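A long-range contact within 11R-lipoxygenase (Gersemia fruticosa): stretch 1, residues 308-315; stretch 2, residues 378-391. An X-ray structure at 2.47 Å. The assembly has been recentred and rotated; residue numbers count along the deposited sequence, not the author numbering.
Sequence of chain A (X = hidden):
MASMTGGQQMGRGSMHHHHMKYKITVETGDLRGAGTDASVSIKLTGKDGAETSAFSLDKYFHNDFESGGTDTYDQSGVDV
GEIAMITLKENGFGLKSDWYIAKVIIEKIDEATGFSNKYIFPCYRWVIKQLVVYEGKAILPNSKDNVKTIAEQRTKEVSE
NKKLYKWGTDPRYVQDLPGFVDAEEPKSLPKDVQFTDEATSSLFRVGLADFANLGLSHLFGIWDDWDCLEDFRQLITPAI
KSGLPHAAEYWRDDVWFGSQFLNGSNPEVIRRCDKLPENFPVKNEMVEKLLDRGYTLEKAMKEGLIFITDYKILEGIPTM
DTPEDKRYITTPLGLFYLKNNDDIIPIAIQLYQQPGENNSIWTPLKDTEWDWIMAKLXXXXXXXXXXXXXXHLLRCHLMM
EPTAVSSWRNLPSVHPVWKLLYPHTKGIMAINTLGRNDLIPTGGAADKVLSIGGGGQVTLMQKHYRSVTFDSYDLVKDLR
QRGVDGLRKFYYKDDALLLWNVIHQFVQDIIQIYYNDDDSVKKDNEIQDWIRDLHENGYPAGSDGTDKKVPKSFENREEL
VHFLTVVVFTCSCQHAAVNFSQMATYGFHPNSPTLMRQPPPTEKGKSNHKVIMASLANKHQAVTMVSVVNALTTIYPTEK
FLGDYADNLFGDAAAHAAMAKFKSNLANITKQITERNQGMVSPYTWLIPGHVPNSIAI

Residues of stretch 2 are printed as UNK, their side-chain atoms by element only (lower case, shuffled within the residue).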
# COMPACT_ATOMS: atom_id res chain seq x y z
N ILE A 308 12.86 17.86 -14.57
CA ILE A 308 14.06 17.08 -14.29
C ILE A 308 13.80 15.92 -13.34
O ILE A 308 12.96 16.01 -12.45
CB ILE A 308 15.15 17.98 -13.68
CG1 ILE A 308 16.45 17.20 -13.49
CG2 ILE A 308 14.68 18.56 -12.35
CD1 ILE A 308 17.63 18.07 -13.08
N THR A 309 14.53 14.82 -13.55
CA THR A 309 14.50 13.69 -12.64
C THR A 309 15.91 13.42 -12.12
O THR A 309 16.75 12.86 -12.83
CB THR A 309 13.98 12.41 -13.32
OG1 THR A 309 14.80 12.09 -14.45
CG2 THR A 309 12.54 12.59 -13.78
N ASP A 310 16.17 13.83 -10.88
CA ASP A 310 17.50 13.71 -10.29
C ASP A 310 17.55 12.55 -9.30
O ASP A 310 16.84 12.55 -8.29
CB ASP A 310 17.87 15.01 -9.58
CG ASP A 310 19.28 14.99 -9.01
OD1 ASP A 310 19.86 13.90 -8.89
OD2 ASP A 310 19.81 16.08 -8.68
N TYR A 311 18.40 11.57 -9.58
CA TYR A 311 18.52 10.39 -8.72
C TYR A 311 19.79 10.43 -7.88
O TYR A 311 20.48 9.42 -7.72
CB TYR A 311 18.47 9.12 -9.58
CG TYR A 311 17.15 8.96 -10.28
CD1 TYR A 311 16.91 9.58 -11.50
CD2 TYR A 311 16.12 8.21 -9.71
CE1 TYR A 311 15.69 9.45 -12.14
CE2 TYR A 311 14.91 8.07 -10.34
CZ TYR A 311 14.69 8.69 -11.56
OH TYR A 311 13.48 8.56 -12.18
N LYS A 312 20.08 11.61 -7.34
CA LYS A 312 21.23 11.80 -6.47
C LYS A 312 21.24 10.81 -5.30
O LYS A 312 22.30 10.42 -4.82
CB LYS A 312 21.22 13.23 -5.92
CG LYS A 312 22.35 13.53 -4.95
CD LYS A 312 22.36 14.99 -4.55
CE LYS A 312 23.57 15.32 -3.68
NZ LYS A 312 23.65 16.78 -3.38
N ILE A 313 20.05 10.40 -4.86
CA ILE A 313 19.94 9.57 -3.67
C ILE A 313 20.64 8.21 -3.83
O ILE A 313 20.99 7.57 -2.85
CB ILE A 313 18.46 9.34 -3.27
CG1 ILE A 313 18.38 8.70 -1.89
CG2 ILE A 313 17.75 8.48 -4.31
CD1 ILE A 313 16.99 8.69 -1.30
N LEU A 314 20.84 7.79 -5.07
CA LEU A 314 21.51 6.52 -5.34
C LEU A 314 23.01 6.60 -5.08
O LEU A 314 23.70 5.58 -5.05
CB LEU A 314 21.26 6.07 -6.78
CG LEU A 314 19.86 5.52 -7.05
CD1 LEU A 314 19.64 5.31 -8.54
CD2 LEU A 314 19.66 4.21 -6.29
N GLU A 315 23.51 7.81 -4.88
CA GLU A 315 24.93 8.02 -4.63
C GLU A 315 25.34 7.37 -3.31
O GLU A 315 24.77 7.66 -2.26
CB GLU A 315 25.24 9.52 -4.60
CG GLU A 315 26.67 9.87 -4.98
CD GLU A 315 26.84 11.35 -5.27
OE1 GLU A 315 25.97 12.14 -4.86
OE2 GLU A 315 27.86 11.71 -5.91
N UNK A 378 19.44 3.22 -18.86
CA UNK A 378 20.14 3.41 -17.59
C UNK A 378 19.40 4.39 -16.68
O UNK A 378 19.49 4.29 -15.45
c UNK A 378 24.80 0.07 -17.40
c UNK A 378 23.22 1.94 -17.24
c UNK A 378 23.99 1.04 -18.00
n UNK A 378 23.78 1.32 -19.32
c UNK A 378 23.26 1.86 -15.85
c UNK A 378 24.82 0.02 -16.04
c UNK A 378 21.57 3.90 -17.83
c UNK A 378 22.52 2.78 -18.17
c UNK A 378 24.06 0.90 -15.26
c UNK A 378 22.90 2.37 -19.41
N UNK A 379 18.66 5.32 -17.27
CA UNK A 379 17.86 6.26 -16.49
C UNK A 379 16.67 5.54 -15.86
O UNK A 379 16.34 5.76 -14.70
c UNK A 379 16.00 9.48 -17.70
c UNK A 379 17.37 7.41 -17.38
c UNK A 379 16.54 8.49 -16.68
c UNK A 379 17.37 9.21 -15.63
N UNK A 380 16.04 4.66 -16.63
CA UNK A 380 14.90 3.88 -16.14
C UNK A 380 15.34 2.89 -15.08
O UNK A 380 14.61 2.64 -14.12
n UNK A 380 9.39 3.15 -16.22
c UNK A 380 13.55 4.05 -18.31
c UNK A 380 12.35 4.75 -17.70
n UNK A 380 11.30 3.80 -17.32
c UNK A 380 10.29 4.08 -16.50
n UNK A 380 10.18 5.29 -15.96
c UNK A 380 14.23 3.14 -17.30
N UNK A 381 16.52 2.32 -15.24
CA UNK A 381 17.03 1.35 -14.28
C UNK A 381 17.17 2.00 -12.91
O UNK A 381 16.80 1.41 -11.89
c UNK A 381 18.38 0.79 -14.73
s UNK A 381 18.94 -0.64 -13.77
N UNK A 382 17.69 3.22 -12.89
CA UNK A 382 17.81 3.98 -11.65
C UNK A 382 16.42 4.19 -11.04
O UNK A 382 16.24 4.05 -9.82
c UNK A 382 18.48 5.32 -11.91
N UNK A 383 15.45 4.53 -11.88
CA UNK A 383 14.10 4.80 -11.43
C UNK A 383 13.47 3.55 -10.81
O UNK A 383 12.70 3.64 -9.86
o UNK A 383 10.91 4.87 -12.31
o UNK A 383 11.67 6.82 -11.63
c UNK A 383 13.24 5.31 -12.58
c UNK A 383 11.84 5.70 -12.14
N UNK A 384 13.81 2.39 -11.36
CA UNK A 384 13.30 1.12 -10.85
C UNK A 384 13.77 0.89 -9.41
O UNK A 384 12.99 0.47 -8.56
o UNK A 384 13.20 0.06 -13.03
c UNK A 384 13.29 -1.38 -11.09
c UNK A 384 13.75 -0.07 -11.71
N UNK A 385 15.04 1.17 -9.16
CA UNK A 385 15.60 1.04 -7.82
C UNK A 385 14.78 1.90 -6.87
O UNK A 385 14.36 1.45 -5.80
o UNK A 385 18.36 -1.24 -8.15
c UNK A 385 17.95 0.99 -8.90
n UNK A 385 17.44 -0.99 -10.19
c UNK A 385 17.93 -0.51 -9.05
c UNK A 385 17.06 1.49 -7.77
N UNK A 386 14.54 3.14 -7.29
CA UNK A 386 13.79 4.10 -6.50
C UNK A 386 12.36 3.62 -6.26
O UNK A 386 11.87 3.66 -5.14
c UNK A 386 13.28 6.60 -6.38
c UNK A 386 13.78 5.45 -7.22
c UNK A 386 13.72 8.63 -5.13
c UNK A 386 12.37 8.74 -4.84
c UNK A 386 11.48 7.80 -5.31
c UNK A 386 14.16 7.57 -5.90
o UNK A 386 11.93 9.79 -4.08
c UNK A 386 11.93 6.74 -6.07
N UNK A 387 11.71 3.15 -7.32
CA UNK A 387 10.31 2.75 -7.22
C UNK A 387 10.09 1.58 -6.28
O UNK A 387 9.22 1.61 -5.42
n UNK A 387 6.35 1.03 -8.30
c UNK A 387 8.44 1.67 -8.53
c UNK A 387 9.75 2.39 -8.59
c UNK A 387 7.20 2.11 -8.21
n UNK A 387 8.31 0.33 -8.80
c UNK A 387 7.05 -0.04 -8.66
N UNK A 388 10.90 0.53 -6.44
CA UNK A 388 10.71 -0.69 -5.67
C UNK A 388 10.94 -0.48 -4.18
O UNK A 388 10.12 -0.89 -3.36
c UNK A 388 9.95 -3.03 -7.56
c UNK A 388 11.66 -1.78 -6.18
o UNK A 388 9.48 -3.52 -6.54
n UNK A 388 9.32 -3.08 -8.73
c UNK A 388 11.29 -2.32 -7.55
N UNK A 389 12.05 0.17 -3.83
CA UNK A 389 12.45 0.28 -2.43
C UNK A 389 11.84 1.49 -1.72
O UNK A 389 11.44 1.39 -0.56
c UNK A 389 13.98 0.34 -2.33
c UNK A 389 14.69 -0.83 -2.98
c UNK A 389 13.97 -2.35 -0.77
s UNK A 389 13.94 -2.42 -2.56
N UNK A 390 11.76 2.62 -2.41
CA UNK A 390 11.29 3.85 -1.78
C UNK A 390 9.81 4.11 -2.02
O UNK A 390 9.04 4.26 -1.07
c UNK A 390 11.46 6.37 -1.78
c UNK A 390 13.54 4.98 -1.72
c UNK A 390 12.11 5.07 -2.25
c UNK A 390 14.45 6.10 -2.18
N UNK A 391 9.41 4.18 -3.29
CA UNK A 391 8.04 4.51 -3.63
C UNK A 391 7.05 3.45 -3.17
O UNK A 391 5.96 3.77 -2.69
c UNK A 391 6.43 5.10 -5.48
c UNK A 391 7.87 4.71 -5.15
o UNK A 391 8.76 5.73 -5.60

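Position 378 opens the helical stretch with one carbon leading to fused five- and six-membered rings of eight carbons and one nitrogen, which only tryptophan has. The Trp378 side chain does not reach stretch 1. Position 379 has four carbons forked at the second, and one tip lies near Thr309 and Tyr311: this is leucine. The CA-to-CB bond of Leu379 points sideways, but the fork brings CD1 to 3.9 Å from Tyr311 CE1 and 4.0 Å from Thr309 OG1, so a flexible apolar chain covers ground that its backbone does not face.

Position 380 carries three carbons, a nitrogen, and a carbon bearing two more nitrogens, hence arginine. Arg380 starts away from stretch 1 and makes no contact with it. Position 381, one carbon and one sulfur, is cysteine; Cys381 also points away. Position 382 has a single carbon, CB, set over one face of the Tyr311 ring, 4.2 Å from Tyr311 CG, and 3.6 Å from Leu314 CD1. It is alanine. Ala382 suits the place because here the helix comes close: its CA lies 7.1 Å from the CA of Tyr311, and a lone methyl touches both the ring face and Leu314.

Position 383 has two carbons, the second carrying two oxygens, one of them beside the Tyr311 hydroxyl. This carboxylate is aspartate. Tyr311 OH donates a hydrogen bond to Asp383 OD1 at 2.6 Å, a short distance that fits a phenol meeting a charged acceptor in a buried setting. Asp383 OD2 also forms a long salt bridge with Arg380 NH1, at 3.7 Å; the oxygen lies well out of the guanidinium plane, so charge alone links them.

Position 384, one carbon carrying an oxygen and a carbon, is threonine, and Thr384 points away. Position 385 has three carbons, the third bearing an oxygen and a nitrogen, and its CB comes within 4.0 Å of Leu314 CD2: glutamine. The chain of Gln385 then leads away, and NE2 donates to Cys381 O at 3.0 Å, so its polar end is satisfied outside the apolar contact.

Position 386 has one carbon and a six-carbon ring bearing an oxygen; its CB sits at the edge of the Tyr311 ring, 4.2 Å from Tyr311 CE2, and its own ring meets Ile313. It is tyrosine. The ring suits the place by offering an apolar edge to Ile313, with Tyr386 CD2 4.0 Å from Ile313 CG2, while CB packs on Tyr311. Position 387, one carbon then a five-membered ring of three carbons and two nitrogens, is histidine; 388, three carbons, the third carrying one oxygen and one nitrogen, is glutamine; 389, two carbons, sulfur and a carbon, is methionine. None reaches stretch 1. Position 390 has four carbons forked at the first, and its two-carbon arm meets Ile313: isoleucine. That arm gives Ile390 an apolar tip, CD1, which lies 3.7 Å from Ile313 CD1. Position 391, with one carbon carrying oxygen and carbon, is threonine, out of reach.

The contact centres on Tyr311: Ala382 CB covers one face of its ring, Tyr386 CB meets its edge, Leu379 CD1 packs against it, its hydroxyl is anchored by Asp383, and Ile313 and Leu314 extend the apolar packing.

Stretch 2, residues 378-391: WLRCADTQYHQMIT
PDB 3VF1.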